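The same site in two structures of phosphoribosylaminoimidazole-succinocarboxamide synthase from Pyrococcus horikoshii, which catalyses the ATP-dependent joining of L-aspartate to 5-amino-1-(5-phosphoribosyl)imidazole-4-carboxylate, a step of de novo purine biosynthesis: PDB 4O84 (chain A, 2.09 Å), residues V91-V96 and L171-L176, and PDB 4O7W (chain B, 2.20 Å), residues V91-V96 and L171-L176. Both blocks share one frame: the second was fitted to the first on N, CA, C and O of the twelve residues, RMSD 0.11 Å. Numbering follows each deposited sequence.

Structure 1 (4O84); sequences VVRNVV and LVDFKL. With 5GP (guanosine-5'-monophosphate), chain C.
Val92 and Phe174 form an antiparallel hydrogen-bonded pair, Val92 N giving to Phe174 O at 3.0 Å, where strands 84-93 and 169-180 meet in an antiparallel sheet; past the corner at Asn94, Val172 O accepts from Asn94 N and Val95 N. Toward helix 143-165, Val92 CB packs on the Phe174 ring, 3.5 Å from CE2. Asn94 ND2 gives to Leu171 O at 3.0 Å, and Asn157 also holds this amide. On the other face Arg93 NH1 and Asp173 OD2, side chains alongside, make a 3.3 Å salt bridge. Water 1 sits between Arg93 NE, Val95 O and Asp173 OD2. This face, with Val91 and Lys175, lines the nucleotide pocket, completed by Arg198 and Ser99: Arg93 NH1 grips O1P of GMP at 2.7 Å, Asp173 OD1 takes ribose O3' at 2.6 Å, and Lys175 CD lies 3.8 Å from guanine C5.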
loop_
_atom_site.group_PDB
_atom_site.type_symbol
_atom_site.label_atom_id
_atom_site.label_comp_id
_atom_site.label_asym_id
_atom_site.label_seq_id
_atom_site.Cartn_x
_atom_site.Cartn_y
_atom_site.Cartn_z
ATOM N N VAL A 91 -10.704 -4.660 -14.236
ATOM C CA VAL A 91 -9.431 -5.308 -14.004
ATOM C C VAL A 91 -8.389 -4.307 -13.537
ATOM O O VAL A 91 -8.194 -3.251 -14.157
ATOM C CB VAL A 91 -8.929 -6.080 -15.256
ATOM C CG1 VAL A 91 -7.511 -6.614 -15.039
ATOM C CG2 VAL A 91 -9.868 -7.236 -15.591
ATOM N N VAL A 92 -7.739 -4.643 -12.421
ATOM C CA VAL A 92 -6.629 -3.852 -11.892
ATOM C C VAL A 92 -5.321 -4.636 -12.039
ATOM O O VAL A 92 -5.226 -5.820 -11.647
ATOM C CB VAL A 92 -6.837 -3.466 -10.405
ATOM C CG1 VAL A 92 -5.728 -2.522 -9.942
ATOM C CG2 VAL A 92 -8.188 -2.801 -10.206
ATOM N N ARG A 93 -4.308 -3.962 -12.577
ATOM C CA ARG A 93 -3.051 -4.610 -12.891
ATOM C C ARG A 93 -1.891 -3.893 -12.186
ATOM O O ARG A 93 -1.763 -2.671 -12.260
ATOM C CB ARG A 93 -2.863 -4.675 -14.421
ATOM C CG ARG A 93 -4.166 -4.950 -15.179
ATOM C CD ARG A 93 -3.955 -5.219 -16.667
ATOM N NE ARG A 93 -3.446 -6.554 -16.892
ATOM C CZ ARG A 93 -4.069 -7.501 -17.591
ATOM N NH1 ARG A 93 -3.516 -8.709 -17.705
ATOM N NH2 ARG A 93 -5.217 -7.244 -18.197
ATOM N N ASN A 94 -1.062 -4.663 -11.481
ATOM C CA ASN A 94 0.156 -4.132 -10.838
ATOM C C ASN A 94 1.445 -4.554 -11.545
ATOM O O ASN A 94 2.470 -3.867 -11.478
ATOM C CB ASN A 94 0.226 -4.593 -9.384
ATOM C CG ASN A 94 -0.963 -4.125 -8.587
ATOM O OD1 ASN A 94 -1.227 -2.930 -8.537
ATOM N ND2 ASN A 94 -1.720 -5.063 -8.011
ATOM N N VAL A 95 1.384 -5.730 -12.162
ATOM C CA VAL A 95 2.526 -6.367 -12.799
ATOM C C VAL A 95 2.022 -6.831 -14.165
ATOM O O VAL A 95 0.913 -7.332 -14.265
ATOM C CB VAL A 95 3.034 -7.563 -11.931
ATOM C CG1 VAL A 95 4.050 -8.409 -12.668
ATOM C CG2 VAL A 95 3.610 -7.067 -10.614
ATOM N N VAL A 96 2.831 -6.625 -15.197
ATOM C CA VAL A 96 2.522 -7.030 -16.579
ATOM C C VAL A 96 2.396 -8.553 -16.722
ATOM O O VAL A 96 3.354 -9.294 -16.497
ATOM C CB VAL A 96 3.591 -6.501 -17.579
ATOM C CG1 VAL A 96 3.362 -7.051 -18.999
ATOM C CG2 VAL A 96 3.624 -4.971 -17.613
ATOM N N LEU A 171 0.221 -9.661 -5.826
ATOM C CA LEU A 171 -1.021 -9.464 -6.545
ATOM C C LEU A 171 -0.662 -8.913 -7.926
ATOM O O LEU A 171 -0.396 -7.727 -8.068
ATOM C CB LEU A 171 -1.936 -8.501 -5.796
ATOM C CG LEU A 171 -3.340 -8.301 -6.408
ATOM C CD1 LEU A 171 -4.068 -9.624 -6.554
ATOM C CD2 LEU A 171 -4.150 -7.346 -5.541
ATOM N N VAL A 172 -0.602 -9.794 -8.920
ATOM C CA VAL A 172 -0.206 -9.429 -10.284
ATOM C C VAL A 172 -1.322 -8.639 -10.987
ATOM O O VAL A 172 -1.085 -7.560 -11.520
ATOM C CB VAL A 172 0.210 -10.690 -11.091
ATOM C CG1 VAL A 172 0.275 -10.405 -12.595
ATOM C CG2 VAL A 172 1.551 -11.213 -10.565
ATOM N N ASP A 173 -2.536 -9.178 -10.963
ATOM C CA ASP A 173 -3.717 -8.483 -11.487
ATOM C C ASP A 173 -4.928 -9.251 -10.953
ATOM O O ASP A 173 -4.756 -10.332 -10.351
ATOM C CB ASP A 173 -3.714 -8.388 -13.031
ATOM C CG ASP A 173 -3.572 -9.755 -13.719
ATOM O OD1 ASP A 173 -4.218 -10.724 -13.300
ATOM O OD2 ASP A 173 -2.802 -9.876 -14.684
ATOM N N PHE A 174 -6.128 -8.701 -11.158
ATOM C CA PHE A 174 -7.368 -9.330 -10.715
ATOM C C PHE A 174 -8.575 -8.639 -11.339
ATOM O O PHE A 174 -8.465 -7.492 -11.778
ATOM C CB PHE A 174 -7.477 -9.386 -9.172
ATOM C CG PHE A 174 -7.621 -8.043 -8.488
ATOM C CD1 PHE A 174 -8.796 -7.721 -7.806
ATOM C CD2 PHE A 174 -6.582 -7.121 -8.482
ATOM C CE1 PHE A 174 -8.934 -6.489 -7.146
ATOM C CE2 PHE A 174 -6.725 -5.895 -7.837
ATOM C CZ PHE A 174 -7.895 -5.577 -7.174
ATOM N N LYS A 175 -9.709 -9.348 -11.361
ATOM C CA LYS A 175 -10.964 -8.852 -11.910
ATOM C C LYS A 175 -12.000 -8.671 -10.797
ATOM O O LYS A 175 -12.184 -9.542 -9.965
ATOM C CB LYS A 175 -11.522 -9.818 -12.960
ATOM C CG LYS A 175 -12.965 -9.516 -13.408
ATOM C CD LYS A 175 -13.680 -10.720 -14.019
ATOM C CE LYS A 175 -13.948 -11.860 -13.034
ATOM N NZ LYS A 175 -15.255 -11.795 -12.346
ATOM N N LEU A 176 -12.677 -7.531 -10.823
ATOM C CA LEU A 176 -13.765 -7.218 -9.905
ATOM C C LEU A 176 -15.035 -7.006 -10.700
ATOM O O LEU A 176 -14.997 -6.647 -11.897
ATOM C CB LEU A 176 -13.460 -5.947 -9.100
ATOM C CG LEU A 176 -12.252 -5.953 -8.158
ATOM C CD1 LEU A 176 -12.115 -4.615 -7.455
ATOM C CD2 LEU A 176 -12.352 -7.103 -7.143
HETATM P P 5GP C . -6.206 -11.192 -18.764
HETATM O O1P 5GP C . -4.716 -10.932 -18.690
HETATM O O2P 5GP C . -6.508 -12.568 -19.302
HETATM O O3P 5GP C . -6.986 -10.054 -19.381
HETATM O "O5'" 5GP C . -6.825 -11.216 -17.255
HETATM C "C5'" 5GP C . -6.561 -10.235 -16.234
HETATM C "C4'" 5GP C . -6.960 -10.685 -14.813
HETATM O "O4'" 5GP C . -8.375 -10.670 -14.635
HETATM C "C3'" 5GP C . -6.546 -12.110 -14.441
HETATM O "O3'" 5GP C . -6.318 -12.163 -13.021
HETATM C "C2'" 5GP C . -7.751 -12.958 -14.768
HETATM O "O2'" 5GP C . -7.807 -14.153 -13.970
HETATM C "C1'" 5GP C . -8.891 -11.995 -14.461
HETATM N N9 5GP C . -10.025 -12.237 -15.377
HETATM C C8 5GP C . -10.327 -11.516 -16.476
HETATM N N7 5GP C . -11.437 -12.008 -17.083
HETATM C C5 5GP C . -11.854 -13.072 -16.383
HETATM C C6 5GP C . -12.968 -14.047 -16.474
HETATM O O6 5GP C . -13.794 -13.971 -17.403
HETATM N N1 5GP C . -13.057 -15.002 -15.528
HETATM C C2 5GP C . -12.179 -15.101 -14.507
HETATM N N2 5GP C . -12.349 -16.109 -13.601
HETATM N N3 5GP C . -11.130 -14.231 -14.360
HETATM C C4 5GP C . -10.924 -13.221 -15.247
HETATM O O HOH W 1 -1.426 -7.780 -15.695
#

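Structure 2 (4O7W); sequences VVRNVV and LVDFKL. With TYD (thymidine-5'-diphosphate), chain D.
Val92 and Phe174 form an antiparallel hydrogen-bonded pair, Val92 N giving to Phe174 O at 3.0 Å, and past the corner at Asn94, Val172 O accepts from Asn94 N and Val95 N. Toward helix 143-165, Val92 CB packs on the Phe174 ring, 3.6 Å from CZ. Asn94 ND2 gives to Leu171 O at 2.9 Å, and Asn157 also holds this amide. On the other face Arg93 NH2 and Asp173 OD2, side chains alongside, make a 3.3 Å salt bridge. Water 2 sits between Arg93 NE, Val95 O and Asp173 OD2. In the nucleotide pocket, completed by Arg198 and Ser99, sits TDP: Arg93 NH2 grips O1A of its alpha phosphate at 2.6 Å and Arg93 NH1 grips O2A at 2.9 Å. Asp173 OD1 takes sugar O3' at 2.7 Å, and Lys175 CE lies 3.4 Å from thymine N3.

Comparison
The exchange lies in the bound group: GMP beside chain A gives way to TDP beside chain B, while the CA atoms that can be compared coincide within the error. The sugar hydroxyl O3' is held alike, by Asp173(A) OD1 at 2.6 Å and by Asp173(B) OD1 at 2.7 Å, and the carboxylate keeps its place. The ribose O2' of GMP goes, since the sugar of TDP is a deoxyribose. The two-ring guanine, joined to the sugar through N9, is replaced by the single thymine ring, joined through N1; the methyl group C5M comes with it. The end of Lys175(A) keeps its place in Lys175(B), and the aliphatic chain of Lys175(A) and of Lys175(B) lies along the base in each structure. Val91(A) and Val91(B) coincide within the error, Val91(A) CG1 meeting the sugar C5' at 3.9 Å and Val91(B) CG1 at 3.8 Å. Waters 1 and 2 occupy the same place, and the bond from Asn94(A) ND2 to Leu171(A) O is kept, likewise from Asn94(B) ND2 to Leu171(B) O. At the phosphate end, TDP adds a beta phosphate through the bridging O3A, which leads away from the two segments.

Structure 2 (4O7W)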
loop_
_atom_site.group_PDB
_atom_site.type_symbol
_atom_site.label_atom_id
_atom_site.label_comp_id
_atom_site.label_asym_id
_atom_site.label_seq_id
_atom_site.Cartn_x
_atom_site.Cartn_y
_atom_site.Cartn_z
ATOM N N VAL B 91 -10.759 -4.617 -14.279
ATOM C CA VAL B 91 -9.472 -5.269 -14.096
ATOM C C VAL B 91 -8.425 -4.267 -13.558
ATOM O O VAL B 91 -8.246 -3.176 -14.113
ATOM C CB VAL B 91 -8.998 -5.954 -15.403
ATOM C CG1 VAL B 91 -7.612 -6.534 -15.218
ATOM C CG2 VAL B 91 -9.985 -7.059 -15.835
ATOM N N VAL B 92 -7.770 -4.630 -12.461
ATOM C CA VAL B 92 -6.686 -3.834 -11.887
ATOM C C VAL B 92 -5.376 -4.616 -12.065
ATOM O O VAL B 92 -5.346 -5.820 -11.842
ATOM C CB VAL B 92 -6.931 -3.555 -10.382
ATOM C CG1 VAL B 92 -5.865 -2.630 -9.820
ATOM C CG2 VAL B 92 -8.315 -2.970 -10.150
ATOM N N ARG B 93 -4.318 -3.940 -12.514
ATOM C CA ARG B 93 -3.061 -4.606 -12.864
ATOM C C ARG B 93 -1.858 -3.885 -12.212
ATOM O O ARG B 93 -1.704 -2.671 -12.364
ATOM C CB ARG B 93 -2.916 -4.694 -14.403
ATOM C CG ARG B 93 -4.259 -4.805 -15.156
ATOM C CD ARG B 93 -4.131 -5.041 -16.668
ATOM N NE ARG B 93 -3.658 -6.391 -16.937
ATOM C CZ ARG B 93 -4.287 -7.328 -17.641
ATOM N NH1 ARG B 93 -5.453 -7.110 -18.253
ATOM N NH2 ARG B 93 -3.718 -8.514 -17.732
ATOM N N ASN B 94 -1.041 -4.636 -11.465
ATOM C CA ASN B 94 0.189 -4.125 -10.827
ATOM C C ASN B 94 1.445 -4.551 -11.575
ATOM O O ASN B 94 2.448 -3.824 -11.607
ATOM C CB ASN B 94 0.283 -4.606 -9.377
ATOM C CG ASN B 94 -0.944 -4.241 -8.568
ATOM O OD1 ASN B 94 -1.314 -3.066 -8.492
ATOM N ND2 ASN B 94 -1.605 -5.245 -7.982
ATOM N N VAL B 95 1.382 -5.750 -12.155
ATOM C CA VAL B 95 2.497 -6.364 -12.848
ATOM C C VAL B 95 1.980 -6.852 -14.205
ATOM O O VAL B 95 0.862 -7.385 -14.290
ATOM C CB VAL B 95 3.052 -7.537 -12.010
ATOM C CG1 VAL B 95 4.035 -8.384 -12.809
ATOM C CG2 VAL B 95 3.702 -7.006 -10.732
ATOM N N VAL B 96 2.781 -6.651 -15.251
ATOM C CA VAL B 96 2.441 -7.052 -16.626
ATOM C C VAL B 96 2.321 -8.575 -16.750
ATOM O O VAL B 96 3.249 -9.331 -16.394
ATOM C CB VAL B 96 3.462 -6.481 -17.643
ATOM C CG1 VAL B 96 3.200 -6.995 -19.056
ATOM C CG2 VAL B 96 3.418 -4.956 -17.618
ATOM N N LEU B 171 0.338 -9.843 -5.789
ATOM C CA LEU B 171 -0.916 -9.680 -6.501
ATOM C C LEU B 171 -0.594 -9.034 -7.841
ATOM O O LEU B 171 -0.344 -7.830 -7.924
ATOM C CB LEU B 171 -1.898 -8.841 -5.688
ATOM C CG LEU B 171 -3.259 -8.520 -6.327
ATOM C CD1 LEU B 171 -4.101 -9.778 -6.542
ATOM C CD2 LEU B 171 -3.989 -7.507 -5.454
ATOM N N VAL B 172 -0.587 -9.851 -8.884
ATOM C CA VAL B 172 -0.167 -9.416 -10.203
ATOM C C VAL B 172 -1.268 -8.570 -10.872
ATOM O O VAL B 172 -1.006 -7.466 -11.349
ATOM C CB VAL B 172 0.218 -10.642 -11.059
ATOM C CG1 VAL B 172 0.287 -10.300 -12.547
ATOM C CG2 VAL B 172 1.527 -11.234 -10.548
ATOM N N ASP B 173 -2.491 -9.105 -10.883
ATOM C CA ASP B 173 -3.674 -8.414 -11.401
ATOM C C ASP B 173 -4.891 -9.175 -10.912
ATOM O O ASP B 173 -4.737 -10.231 -10.295
ATOM C CB ASP B 173 -3.662 -8.331 -12.938
ATOM C CG ASP B 173 -3.588 -9.697 -13.607
ATOM O OD1 ASP B 173 -4.089 -10.679 -13.044
ATOM O OD2 ASP B 173 -3.040 -9.784 -14.720
ATOM N N PHE B 174 -6.084 -8.642 -11.174
ATOM C CA PHE B 174 -7.329 -9.290 -10.752
ATOM C C PHE B 174 -8.530 -8.594 -11.364
ATOM O O PHE B 174 -8.426 -7.458 -11.845
ATOM C CB PHE B 174 -7.466 -9.314 -9.212
ATOM C CG PHE B 174 -7.516 -7.943 -8.568
ATOM C CD1 PHE B 174 -8.736 -7.366 -8.222
ATOM C CD2 PHE B 174 -6.347 -7.250 -8.281
ATOM C CE1 PHE B 174 -8.803 -6.120 -7.612
ATOM C CE2 PHE B 174 -6.399 -5.990 -7.672
ATOM C CZ PHE B 174 -7.630 -5.419 -7.345
ATOM N N LYS B 175 -9.671 -9.272 -11.313
ATOM C CA LYS B 175 -10.900 -8.763 -11.896
ATOM C C LYS B 175 -11.982 -8.661 -10.814
ATOM O O LYS B 175 -12.158 -9.580 -10.014
ATOM C CB LYS B 175 -11.366 -9.678 -13.034
ATOM C CG LYS B 175 -12.645 -9.221 -13.752
ATOM C CD LYS B 175 -13.912 -9.792 -13.114
ATOM C CE LYS B 175 -14.064 -11.304 -13.386
ATOM N NZ LYS B 175 -15.090 -11.915 -12.471
ATOM N N LEU B 176 -12.687 -7.534 -10.800
ATOM C CA LEU B 176 -13.854 -7.346 -9.950
ATOM C C LEU B 176 -15.107 -7.093 -10.772
ATOM O O LEU B 176 -15.033 -6.722 -11.959
ATOM C CB LEU B 176 -13.666 -6.158 -9.004
ATOM C CG LEU B 176 -12.437 -6.159 -8.092
ATOM C CD1 LEU B 176 -12.315 -4.798 -7.418
ATOM C CD2 LEU B 176 -12.464 -7.295 -7.076
HETATM P PA TYD D . -6.386 -10.677 -18.590
HETATM O O1A TYD D . -4.888 -10.726 -18.597
HETATM O O2A TYD D . -7.006 -9.399 -19.116
HETATM O O3A TYD D . -7.071 -11.856 -19.436
HETATM P PB TYD D . -6.696 -13.424 -19.517
HETATM O O1B TYD D . -5.187 -13.519 -19.489
HETATM O O2B TYD D . -7.325 -14.021 -18.276
HETATM O O3B TYD D . -7.378 -13.853 -20.782
HETATM O "O5'" TYD D . -6.880 -10.972 -17.105
HETATM C "C5'" TYD D . -6.545 -10.075 -16.059
HETATM C "C4'" TYD D . -6.938 -10.632 -14.689
HETATM O "O4'" TYD D . -8.347 -10.487 -14.518
HETATM C "C3'" TYD D . -6.619 -12.116 -14.484
HETATM O "O3'" TYD D . -6.292 -12.301 -13.111
HETATM C "C2'" TYD D . -7.921 -12.838 -14.744
HETATM C "C1'" TYD D . -8.967 -11.778 -14.410
HETATM N N1 TYD D . -10.119 -11.813 -15.317
HETATM C C2 TYD D . -11.185 -12.736 -15.088
HETATM O O2 TYD D . -11.142 -13.515 -14.120
HETATM N N3 TYD D . -12.250 -12.763 -15.904
HETATM C C4 TYD D . -12.336 -11.904 -16.943
HETATM O O4 TYD D . -13.331 -11.920 -17.686
HETATM C C5 TYD D . -11.256 -10.909 -17.204
HETATM C C5M TYD D . -11.323 -9.926 -18.360
HETATM C C6 TYD D . -10.169 -10.927 -16.337
HETATM O O HOH W 2 -1.447 -7.684 -15.691
#